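PDB 1QSA: soluble lytic murein transglycosylase from Escherichia coli, which cleaves the glycosidic bonds between N-acetylmuramic acid and N-acetylglucosamine in peptidoglycan, leaving a 1,6-anhydro bond on the muramic acid. Local coordinates for residues Y533-F547 with A551-L563. Sequence-based numbering, arbitrary orientation.
Sequences YLQYVYQQFGNNRIF and AYNAGPGRVRTWL
Phe541 wedges between Ala551, Pro556 and Val559, joining three consecutive helices of the lysozyme-like SLT domain. Val559 CG1 lies over one face of its ring, a CH-pi contact 4.1 Å from the centroid, while Pro556 CB meets the rim in the ring plane. Replacing Phe541 by alanine is likely to open a gap between Ala551 and Val559 and leave Val559 CG1 without its aromatic face. Leu563 CD1 sits over the centre of one face of Phe547, 3.9 Å from the centroid; Asn544 OD1 lies over the opposite face, toward the rim. The same OD1 caps helix 545-554, accepting from Phe547 N at 3.1 Å and, weakly, from Ile546 N. Tyr552 CD2 and CE2 come near the plane at the edge of the Tyr533 ring, the planes 54° apart, and Tyr533 OH reaches Pro556 CD at 3.5 Å. Tyr552 CD2 also meets Leu534 CD1; its hydroxyl is hydrogen-bonded to Met495 O, and its side chain touches Glu478, the predicted catalytic residue. Phe541 leaves helical geometry where a Schellman motif (Asn543 N to Tyr538 O, Gly542 N to Gln539 O) ends helix 523-540. One water links Tyr533 OH, at 2.8 Å, to Ala551 O, to which it donates at 2.9 Å.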
loop_
_atom_site.group_PDB
_atom_site.type_symbol
_atom_site.label_atom_id
_atom_site.label_comp_id
_atom_site.label_asym_id
_atom_site.label_seq_id
_atom_site.Cartn_x
_atom_site.Cartn_y
_atom_site.Cartn_z
ATOM N N TYR A 533 -0.099 23.313 -5.190
ATOM C CA TYR A 533 -0.593 22.414 -6.241
ATOM C C TYR A 533 -2.068 22.071 -6.013
ATOM O O TYR A 533 -2.870 22.049 -6.957
ATOM C CB TYR A 533 0.240 21.135 -6.318
ATOM C CG TYR A 533 -0.119 20.295 -7.536
ATOM C CD1 TYR A 533 0.118 20.775 -8.828
ATOM C CD2 TYR A 533 -0.790 19.080 -7.395
ATOM C CE1 TYR A 533 -0.324 20.064 -9.956
ATOM C CE2 TYR A 533 -1.233 18.360 -8.523
ATOM C CZ TYR A 533 -1.003 18.864 -9.788
ATOM O OH TYR A 533 -1.510 18.199 -10.892
ATOM N N LEU A 534 -2.434 21.840 -4.752
ATOM C CA LEU A 534 -3.821 21.506 -4.416
ATOM C C LEU A 534 -4.749 22.658 -4.809
ATOM O O LEU A 534 -5.811 22.435 -5.399
ATOM C CB LEU A 534 -3.927 21.192 -2.922
ATOM C CG LEU A 534 -5.278 20.640 -2.429
ATOM C CD1 LEU A 534 -5.625 19.333 -3.145
ATOM C CD2 LEU A 534 -5.227 20.447 -0.919
ATOM N N GLN A 535 -4.318 23.892 -4.545
ATOM C CA GLN A 535 -5.102 25.075 -4.917
ATOM C C GLN A 535 -5.222 25.156 -6.450
ATOM O O GLN A 535 -6.280 25.499 -6.981
ATOM C CB GLN A 535 -4.433 26.347 -4.364
ATOM C CG GLN A 535 -4.970 27.664 -4.942
ATOM C CD GLN A 535 -6.449 27.899 -4.707
ATOM O OE1 GLN A 535 -7.014 27.495 -3.690
ATOM N NE2 GLN A 535 -7.081 28.592 -5.645
ATOM N N TYR A 536 -4.151 24.792 -7.155
ATOM C CA TYR A 536 -4.152 24.805 -8.614
ATOM C C TYR A 536 -5.232 23.870 -9.173
ATOM O O TYR A 536 -6.061 24.304 -9.975
ATOM C CB TYR A 536 -2.767 24.421 -9.159
ATOM C CG TYR A 536 -2.745 24.090 -10.642
ATOM C CD1 TYR A 536 -3.069 25.041 -11.608
ATOM C CD2 TYR A 536 -2.416 22.807 -11.072
ATOM C CE1 TYR A 536 -3.061 24.709 -12.982
ATOM C CE2 TYR A 536 -2.408 22.475 -12.423
ATOM C CZ TYR A 536 -2.726 23.422 -13.366
ATOM O OH TYR A 536 -2.678 23.070 -14.699
ATOM N N VAL A 537 -5.247 22.608 -8.742
ATOM C CA VAL A 537 -6.266 21.684 -9.259
ATOM C C VAL A 537 -7.669 22.043 -8.747
ATOM O O VAL A 537 -8.666 21.809 -9.430
ATOM C CB VAL A 537 -5.911 20.178 -9.027
ATOM C CG1 VAL A 537 -4.660 19.800 -9.838
ATOM C CG2 VAL A 537 -5.716 19.872 -7.564
ATOM N N TYR A 538 -7.738 22.635 -7.558
ATOM C CA TYR A 538 -9.015 23.051 -6.986
ATOM C C TYR A 538 -9.684 24.130 -7.870
ATOM O O TYR A 538 -10.814 23.954 -8.329
ATOM C CB TYR A 538 -8.799 23.563 -5.555
ATOM C CG TYR A 538 -10.061 23.868 -4.758
ATOM C CD1 TYR A 538 -10.910 22.840 -4.327
ATOM C CD2 TYR A 538 -10.370 25.176 -4.380
ATOM C CE1 TYR A 538 -12.029 23.114 -3.532
ATOM C CE2 TYR A 538 -11.486 25.460 -3.584
ATOM C CZ TYR A 538 -12.306 24.413 -3.165
ATOM O OH TYR A 538 -13.410 24.666 -2.386
ATOM N N GLN A 539 -8.963 25.210 -8.173
ATOM C CA GLN A 539 -9.526 26.271 -9.000
ATOM C C GLN A 539 -9.757 25.799 -10.435
ATOM O O GLN A 539 -10.741 26.176 -11.056
ATOM C CB GLN A 539 -8.632 27.528 -8.965
ATOM C CG GLN A 539 -7.235 27.373 -9.575
ATOM C CD GLN A 539 -7.224 27.473 -11.101
ATOM O OE1 GLN A 539 -7.947 28.277 -11.684
ATOM N NE2 GLN A 539 -6.402 26.647 -11.745
ATOM N N GLN A 540 -8.883 24.920 -10.923
ATOM C CA GLN A 540 -8.996 24.410 -12.284
ATOM C C GLN A 540 -10.319 23.671 -12.507
ATOM O O GLN A 540 -10.931 23.778 -13.576
ATOM C CB GLN A 540 -7.816 23.513 -12.642
ATOM C CG GLN A 540 -7.760 23.199 -14.131
ATOM C CD GLN A 540 -6.447 22.592 -14.549
ATOM O OE1 GLN A 540 -6.266 21.374 -14.508
ATOM N NE2 GLN A 540 -5.512 23.442 -14.961
ATOM N N PHE A 541 -10.775 22.959 -11.480
ATOM C CA PHE A 541 -12.023 22.218 -11.572
ATOM C C PHE A 541 -13.221 22.854 -10.863
ATOM O O PHE A 541 -14.120 22.154 -10.400
ATOM C CB PHE A 541 -11.823 20.768 -11.120
ATOM C CG PHE A 541 -10.989 19.951 -12.074
ATOM C CD1 PHE A 541 -11.556 19.384 -13.207
ATOM C CD2 PHE A 541 -9.628 19.776 -11.853
ATOM C CE1 PHE A 541 -10.775 18.655 -14.112
ATOM C CE2 PHE A 541 -8.844 19.053 -12.745
ATOM C CZ PHE A 541 -9.418 18.492 -13.878
ATOM N N GLY A 542 -13.217 24.180 -10.751
ATOM C CA GLY A 542 -14.356 24.868 -10.157
ATOM C C GLY A 542 -14.600 24.759 -8.665
ATOM O O GLY A 542 -15.757 24.745 -8.220
ATOM N N ASN A 543 -13.524 24.665 -7.891
ATOM C CA ASN A 543 -13.618 24.611 -6.435
ATOM C C ASN A 543 -14.465 23.438 -5.945
ATOM O O ASN A 543 -15.205 23.548 -4.964
ATOM C CB ASN A 543 -14.168 25.943 -5.891
ATOM C CG ASN A 543 -13.177 27.099 -6.031
ATOM O OD1 ASN A 543 -12.197 27.019 -6.779
ATOM N ND2 ASN A 543 -13.443 28.189 -5.315
ATOM N N ASN A 544 -14.265 22.290 -6.579
ATOM C CA ASN A 544 -14.995 21.071 -6.234
ATOM C C ASN A 544 -13.992 20.052 -5.685
ATOM O O ASN A 544 -13.068 19.659 -6.387
ATOM C CB ASN A 544 -15.694 20.552 -7.497
ATOM C CG ASN A 544 -16.488 19.291 -7.246
ATOM O OD1 ASN A 544 -15.922 18.257 -6.882
ATOM N ND2 ASN A 544 -17.805 19.357 -7.467
ATOM N N ARG A 545 -14.181 19.645 -4.433
ATOM C CA ARG A 545 -13.262 18.727 -3.764
ATOM C C ARG A 545 -13.228 17.314 -4.330
ATOM O O ARG A 545 -12.238 16.602 -4.165
ATOM C CB ARG A 545 -13.500 18.722 -2.256
ATOM C CG ARG A 545 -13.186 20.083 -1.602
ATOM C CD ARG A 545 -13.667 20.098 -0.151
ATOM N NE ARG A 545 -15.063 19.660 -0.124
ATOM C CZ ARG A 545 -15.540 18.684 0.643
ATOM N NH1 ARG A 545 -14.773 18.098 1.559
ATOM N NH2 ARG A 545 -16.821 18.335 0.532
ATOM N N ILE A 546 -14.293 16.898 -5.006
ATOM C CA ILE A 546 -14.271 15.565 -5.605
ATOM C C ILE A 546 -13.249 15.602 -6.744
ATOM O O ILE A 546 -12.368 14.743 -6.830
ATOM C CB ILE A 546 -15.676 15.159 -6.149
ATOM C CG1 ILE A 546 -16.637 14.946 -4.970
ATOM C CG2 ILE A 546 -15.576 13.894 -7.017
ATOM C CD1 ILE A 546 -18.101 14.730 -5.388
ATOM N N PHE A 547 -13.363 16.625 -7.593
ATOM C CA PHE A 547 -12.448 16.779 -8.729
ATOM C C PHE A 547 -11.009 17.060 -8.309
ATOM O O PHE A 547 -10.082 16.441 -8.834
ATOM C CB PHE A 547 -12.921 17.894 -9.674
ATOM C CG PHE A 547 -14.320 17.702 -10.210
ATOM C CD1 PHE A 547 -14.864 16.436 -10.337
ATOM C CD2 PHE A 547 -15.092 18.811 -10.582
ATOM C CE1 PHE A 547 -16.156 16.260 -10.826
ATOM C CE2 PHE A 547 -16.389 18.648 -11.072
ATOM C CZ PHE A 547 -16.921 17.370 -11.195
ATOM N N ALA A 551 -7.927 14.655 -8.987
ATOM C CA ALA A 551 -6.832 15.211 -9.791
ATOM C C ALA A 551 -5.496 15.144 -9.031
ATOM O O ALA A 551 -4.456 14.864 -9.625
ATOM C CB ALA A 551 -7.144 16.660 -10.212
ATOM N N TYR A 552 -5.522 15.345 -7.715
ATOM C CA TYR A 552 -4.291 15.292 -6.927
ATOM C C TYR A 552 -3.718 13.874 -6.951
ATOM O O TYR A 552 -2.516 13.684 -7.109
ATOM C CB TYR A 552 -4.559 15.741 -5.481
ATOM C CG TYR A 552 -3.307 16.071 -4.682
ATOM C CD1 TYR A 552 -2.613 15.072 -3.983
ATOM C CD2 TYR A 552 -2.812 17.377 -4.644
ATOM C CE1 TYR A 552 -1.445 15.368 -3.267
ATOM C CE2 TYR A 552 -1.642 17.687 -3.933
ATOM C CZ TYR A 552 -0.966 16.673 -3.251
ATOM O OH TYR A 552 0.205 16.970 -2.582
ATOM N N ASN A 553 -4.592 12.878 -6.894
ATOM C CA ASN A 553 -4.166 11.473 -6.892
ATOM C C ASN A 553 -3.855 10.880 -8.283
ATOM O O ASN A 553 -2.834 10.205 -8.457
ATOM C CB ASN A 553 -5.231 10.616 -6.182
ATOM C CG ASN A 553 -4.860 9.137 -6.116
ATOM O OD1 ASN A 553 -5.434 8.322 -6.815
ATOM N ND2 ASN A 553 -3.892 8.797 -5.272
ATOM N N ALA A 554 -4.713 11.169 -9.259
ATOM C CA ALA A 554 -4.596 10.610 -10.605
ATOM C C ALA A 554 -4.184 11.554 -11.727
ATOM O O ALA A 554 -3.942 11.102 -12.851
ATOM C CB ALA A 554 -5.916 9.911 -10.980
ATOM N N GLY A 555 -4.102 12.846 -11.440
ATOM C CA GLY A 555 -3.719 13.814 -12.462
ATOM C C GLY A 555 -4.935 14.464 -13.109
ATOM O O GLY A 555 -5.962 13.815 -13.304
ATOM N N PRO A 556 -4.864 15.760 -13.457
ATOM C CA PRO A 556 -5.991 16.461 -14.084
ATOM C C PRO A 556 -6.506 15.808 -15.382
ATOM O O PRO A 556 -7.705 15.809 -15.625
ATOM C CB PRO A 556 -5.426 17.862 -14.346
ATOM C CG PRO A 556 -4.401 18.031 -13.260
ATOM C CD PRO A 556 -3.737 16.679 -13.195
ATOM N N GLY A 557 -5.607 15.220 -16.173
ATOM C CA GLY A 557 -5.996 14.579 -17.421
ATOM C C GLY A 557 -7.018 13.471 -17.246
ATOM O O GLY A 557 -8.018 13.406 -17.975
ATOM N N ARG A 558 -6.772 12.614 -16.260
ATOM C CA ARG A 558 -7.674 11.501 -15.944
ATOM C C ARG A 558 -9.029 12.028 -15.518
ATOM O O ARG A 558 -10.049 11.496 -15.942
ATOM C CB ARG A 558 -7.095 10.615 -14.834
ATOM C CG ARG A 558 -6.122 9.577 -15.333
ATOM C CD ARG A 558 -6.822 8.550 -16.232
ATOM N NE ARG A 558 -5.837 7.753 -16.955
ATOM C CZ ARG A 558 -6.121 6.886 -17.923
ATOM N NH1 ARG A 558 -7.382 6.659 -18.277
ATOM N NH2 ARG A 558 -5.135 6.225 -18.520
ATOM N N VAL A 559 -9.044 13.079 -14.695
ATOM C CA VAL A 559 -10.310 13.647 -14.243
ATOM C C VAL A 559 -11.087 14.207 -15.441
ATOM O O VAL A 559 -12.298 14.003 -15.532
ATOM C CB VAL A 559 -10.115 14.716 -13.142
ATOM C CG1 VAL A 559 -11.459 15.313 -12.731
ATOM C CG2 VAL A 559 -9.426 14.101 -11.927
ATOM N N ARG A 560 -10.400 14.866 -16.380
ATOM C CA ARG A 560 -11.075 15.384 -17.580
ATOM C C ARG A 560 -11.732 14.237 -18.356
ATOM O O ARG A 560 -12.881 14.345 -18.790
ATOM C CB ARG A 560 -10.079 16.115 -18.479
ATOM C CG ARG A 560 -9.640 17.460 -17.931
ATOM C CD ARG A 560 -8.853 18.251 -18.974
ATOM N NE ARG A 560 -7.506 17.727 -19.216
ATOM C CZ ARG A 560 -6.420 18.108 -18.536
ATOM N NH1 ARG A 560 -6.521 18.965 -17.537
ATOM N NH2 ARG A 560 -5.238 17.594 -18.825
ATOM N N THR A 561 -10.996 13.143 -18.528
ATOM C CA THR A 561 -11.516 11.956 -19.215
ATOM C C THR A 561 -12.757 11.405 -18.502
ATOM O O THR A 561 -13.785 11.133 -19.124
ATOM C CB THR A 561 -10.430 10.862 -19.302
ATOM O OG1 THR A 561 -9.374 11.334 -20.145
ATOM C CG2 THR A 561 -10.985 9.563 -19.875
ATOM N N TRP A 562 -12.669 11.245 -17.187
ATOM C CA TRP A 562 -13.799 10.746 -16.424
ATOM C C TRP A 562 -15.036 11.636 -16.547
ATOM O O TRP A 562 -16.157 11.141 -16.703
ATOM C CB TRP A 562 -13.387 10.579 -14.964
ATOM C CG TRP A 562 -12.323 9.528 -14.799
ATOM C CD1 TRP A 562 -11.991 8.543 -15.696
ATOM C CD2 TRP A 562 -11.436 9.373 -13.682
ATOM N NE1 TRP A 562 -10.952 7.784 -15.201
ATOM C CE2 TRP A 562 -10.588 8.275 -13.972
ATOM C CE3 TRP A 562 -11.270 10.054 -12.461
ATOM C CZ2 TRP A 562 -9.585 7.845 -13.090
ATOM C CZ3 TRP A 562 -10.264 9.617 -11.578
ATOM C CH2 TRP A 562 -9.441 8.523 -11.905
ATOM N N LEU A 563 -14.825 12.953 -16.541
ATOM C CA LEU A 563 -15.941 13.883 -16.672
ATOM C C LEU A 563 -16.538 13.830 -18.079
ATOM O O LEU A 563 -17.745 13.988 -18.252
ATOM C CB LEU A 563 -15.510 15.303 -16.292
ATOM C CG LEU A 563 -15.494 15.548 -14.779
ATOM C CD1 LEU A 563 -14.765 16.857 -14.447
ATOM C CD2 LEU A 563 -16.941 15.567 -14.269
HETATM O O HOH W 1 -1.638 15.494 -10.228
HETATM O O HOH W 2 -4.134 20.427 -16.495
HETATM O O HOH W 3 -8.287 20.648 -16.670
#